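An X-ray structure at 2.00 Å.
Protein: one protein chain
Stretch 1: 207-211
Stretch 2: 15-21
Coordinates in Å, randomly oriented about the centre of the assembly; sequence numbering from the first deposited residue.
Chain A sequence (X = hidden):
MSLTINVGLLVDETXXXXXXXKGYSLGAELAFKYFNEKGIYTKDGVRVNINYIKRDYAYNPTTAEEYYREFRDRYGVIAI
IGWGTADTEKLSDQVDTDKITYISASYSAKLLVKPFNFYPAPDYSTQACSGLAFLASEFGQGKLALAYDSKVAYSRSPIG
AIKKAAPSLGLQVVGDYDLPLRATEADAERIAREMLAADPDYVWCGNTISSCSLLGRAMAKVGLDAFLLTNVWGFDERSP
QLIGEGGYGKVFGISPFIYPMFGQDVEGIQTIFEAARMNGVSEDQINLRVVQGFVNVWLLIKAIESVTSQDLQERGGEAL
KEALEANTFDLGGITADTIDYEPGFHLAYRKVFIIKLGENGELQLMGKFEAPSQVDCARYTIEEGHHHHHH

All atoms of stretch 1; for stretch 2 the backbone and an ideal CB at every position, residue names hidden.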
# COMPACT_ATOMS: atom_id res chain seq x y z
N ASN A 207 3.92 5.12 -9.99
CA ASN A 207 3.48 3.85 -10.57
C ASN A 207 4.04 2.63 -9.81
O ASN A 207 4.78 2.78 -8.84
CB ASN A 207 3.88 3.75 -12.05
CG ASN A 207 3.24 4.83 -12.92
OD1 ASN A 207 2.38 5.59 -12.48
ND2 ASN A 207 3.67 4.88 -14.18
N THR A 208 3.70 1.43 -10.28
CA THR A 208 4.20 0.19 -9.68
C THR A 208 5.65 -0.08 -10.10
O THR A 208 6.18 0.59 -11.00
CB THR A 208 3.32 -1.04 -10.02
OG1 THR A 208 3.45 -1.36 -11.41
CG2 THR A 208 1.85 -0.77 -9.69
N ILE A 209 6.27 -1.07 -9.46
CA ILE A 209 7.70 -1.37 -9.62
C ILE A 209 8.18 -1.54 -11.06
O ILE A 209 9.33 -1.23 -11.36
CB ILE A 209 8.14 -2.59 -8.73
CG1 ILE A 209 9.66 -2.73 -8.69
CG2 ILE A 209 7.43 -3.89 -9.17
CD1 ILE A 209 10.19 -3.68 -7.62
N SER A 210 7.32 -2.04 -11.95
CA SER A 210 7.70 -2.29 -13.34
C SER A 210 8.14 -1.02 -14.07
O SER A 210 9.23 -0.96 -14.61
CB SER A 210 6.57 -2.98 -14.11
OG SER A 210 6.31 -4.26 -13.55
N SER A 211 7.28 -0.01 -14.08
CA SER A 211 7.64 1.25 -14.74
C SER A 211 8.61 2.10 -13.92
O SER A 211 9.47 2.76 -14.50
CB SER A 211 6.39 2.04 -15.13
OG SER A 211 5.59 2.33 -14.01
N UNK A 15 -2.94 -9.03 -14.10
CA UNK A 15 -3.04 -7.73 -14.77
C UNK A 15 -1.84 -6.81 -14.62
O UNK A 15 -0.75 -7.26 -14.25
CB UNK A 15 -4.28 -7.00 -14.24
N UNK A 16 -2.02 -5.51 -14.91
CA UNK A 16 -0.91 -4.55 -14.99
C UNK A 16 -0.27 -4.20 -13.64
O UNK A 16 0.80 -3.57 -13.62
CB UNK A 16 -1.41 -3.26 -15.65
N UNK A 17 -0.91 -4.59 -12.54
CA UNK A 17 -0.33 -4.38 -11.21
C UNK A 17 -0.02 -5.72 -10.53
O UNK A 17 0.18 -5.77 -9.32
CB UNK A 17 -1.28 -3.55 -10.34
N UNK A 18 0.04 -6.80 -11.32
CA UNK A 18 0.39 -8.12 -10.78
C UNK A 18 1.87 -8.24 -10.41
O UNK A 18 2.25 -9.15 -9.67
CB UNK A 18 0.03 -9.21 -11.80
N UNK A 19 2.70 -7.32 -10.92
CA UNK A 19 4.10 -7.20 -10.47
C UNK A 19 4.19 -7.13 -8.94
O UNK A 19 5.10 -7.72 -8.33
CB UNK A 19 4.75 -5.96 -11.09
N UNK A 20 3.24 -6.43 -8.32
CA UNK A 20 3.15 -6.33 -6.85
C UNK A 20 1.94 -7.11 -6.29
O UNK A 20 1.90 -7.45 -5.10
CB UNK A 20 3.05 -4.86 -6.43
N UNK A 21 0.97 -7.39 -7.16
CA UNK A 21 -0.28 -8.05 -6.78
C UNK A 21 -0.18 -9.52 -6.43
O UNK A 21 -0.89 -10.00 -5.54
CB UNK A 21 -1.29 -7.90 -7.92

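Position 15 opens a type I beta turn that ends at position 18. With phi/psi of -94/-163 and nothing of stretch 1 within 5.5 Å of its ideal CB, the contact leaves the choice wide open. The deposited residue is Gly 15, whose carbonyl closes the turn by accepting a bond from the backbone N of position 18.

Position 16 has phi near -71, a value that a proline ring can hold, and its ideal CB again meets nothing of stretch 1. Proline suits this second place of a type I turn, as would many small or polar residues. It is Pro 16, at the fringe of the contact.

Position 17 sits right before a helix, where serine, threonine, aspartate and asparagine are common. Its CA-to-CB bond points sideways, and the ideal CB of position 17 lies 4.2 Å from Thr 208 CG2, a methyl, so a small side chain with an apolar branch would fit. Thr 17 sets its CG2 3.8 Å from Thr 208 CG2, methyl to methyl. Despite the N-cap position its side chain makes no capping bond; its OG1 is bonded elsewhere in the structure.

At position 18 CB points away, so stretch 1 imposes nothing and a polar residue would serve. Ser 18 turns back on its own turn, its OG bonding Gly 15 O at 2.6 Å.

Position 19 is the demanding one. CB points toward stretch 1, 3.4 Å from Ser 210 OG and 4.8 Å from Thr 208 OG1, and the backbone N of Ser 210 lies at the start of a helix. Two hydroxyls and an amide ask for a short acceptor; aspartate or asparagine could reach, and a carboxylate suits several donors at once. The residue is Asp 19. With chi1 at 54° (p), its OD2 accepts from Thr 208 OG1 at 2.6 Å, from Ser 210 OG at 2.7 Å and from Ser 210 N at 3.2 Å. One oxygen thus ties together both side chains and the first turn of the helix, while OD1 takes a weak bond from the N of position 20.

Position 20 also points toward stretch 1, its ideal CB 5.2 Å from Thr 208 CB and 5.3 Å from Ile 209 CG2. Those carbon surfaces invite valine, isoleucine or leucine. Val 20 brings CG1 within 3.9 Å of Ile 209 CG2, and its CG2 lies 4.2 Å from Thr 208 CG2.

At position 21 an ideal CB would stand 2.9 Å from Thr 17 O, a clash within its own stretch. That favours glycine, and Gly 21 it is.

Stretch 2 15-21: GPTSDVG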
# COMPACT_ATOMS: atom_id res chain seq x y z
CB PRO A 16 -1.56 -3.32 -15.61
CG PRO A 16 -2.98 -3.40 -15.17
CD PRO A 16 -3.31 -4.86 -15.20
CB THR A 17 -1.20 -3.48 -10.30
OG1 THR A 17 -2.43 -4.14 -9.97
CG2 THR A 17 -1.49 -2.11 -10.95
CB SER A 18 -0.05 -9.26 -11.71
OG SER A 18 0.50 -9.12 -13.01
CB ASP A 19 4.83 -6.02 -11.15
CG ASP A 19 4.10 -4.67 -10.99
OD1 ASP A 19 3.03 -4.59 -10.34
OD2 ASP A 19 4.61 -3.66 -11.54
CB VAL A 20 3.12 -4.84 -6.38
CG1 VAL A 20 4.45 -4.15 -6.70
CG2 VAL A 20 1.96 -4.07 -7.02
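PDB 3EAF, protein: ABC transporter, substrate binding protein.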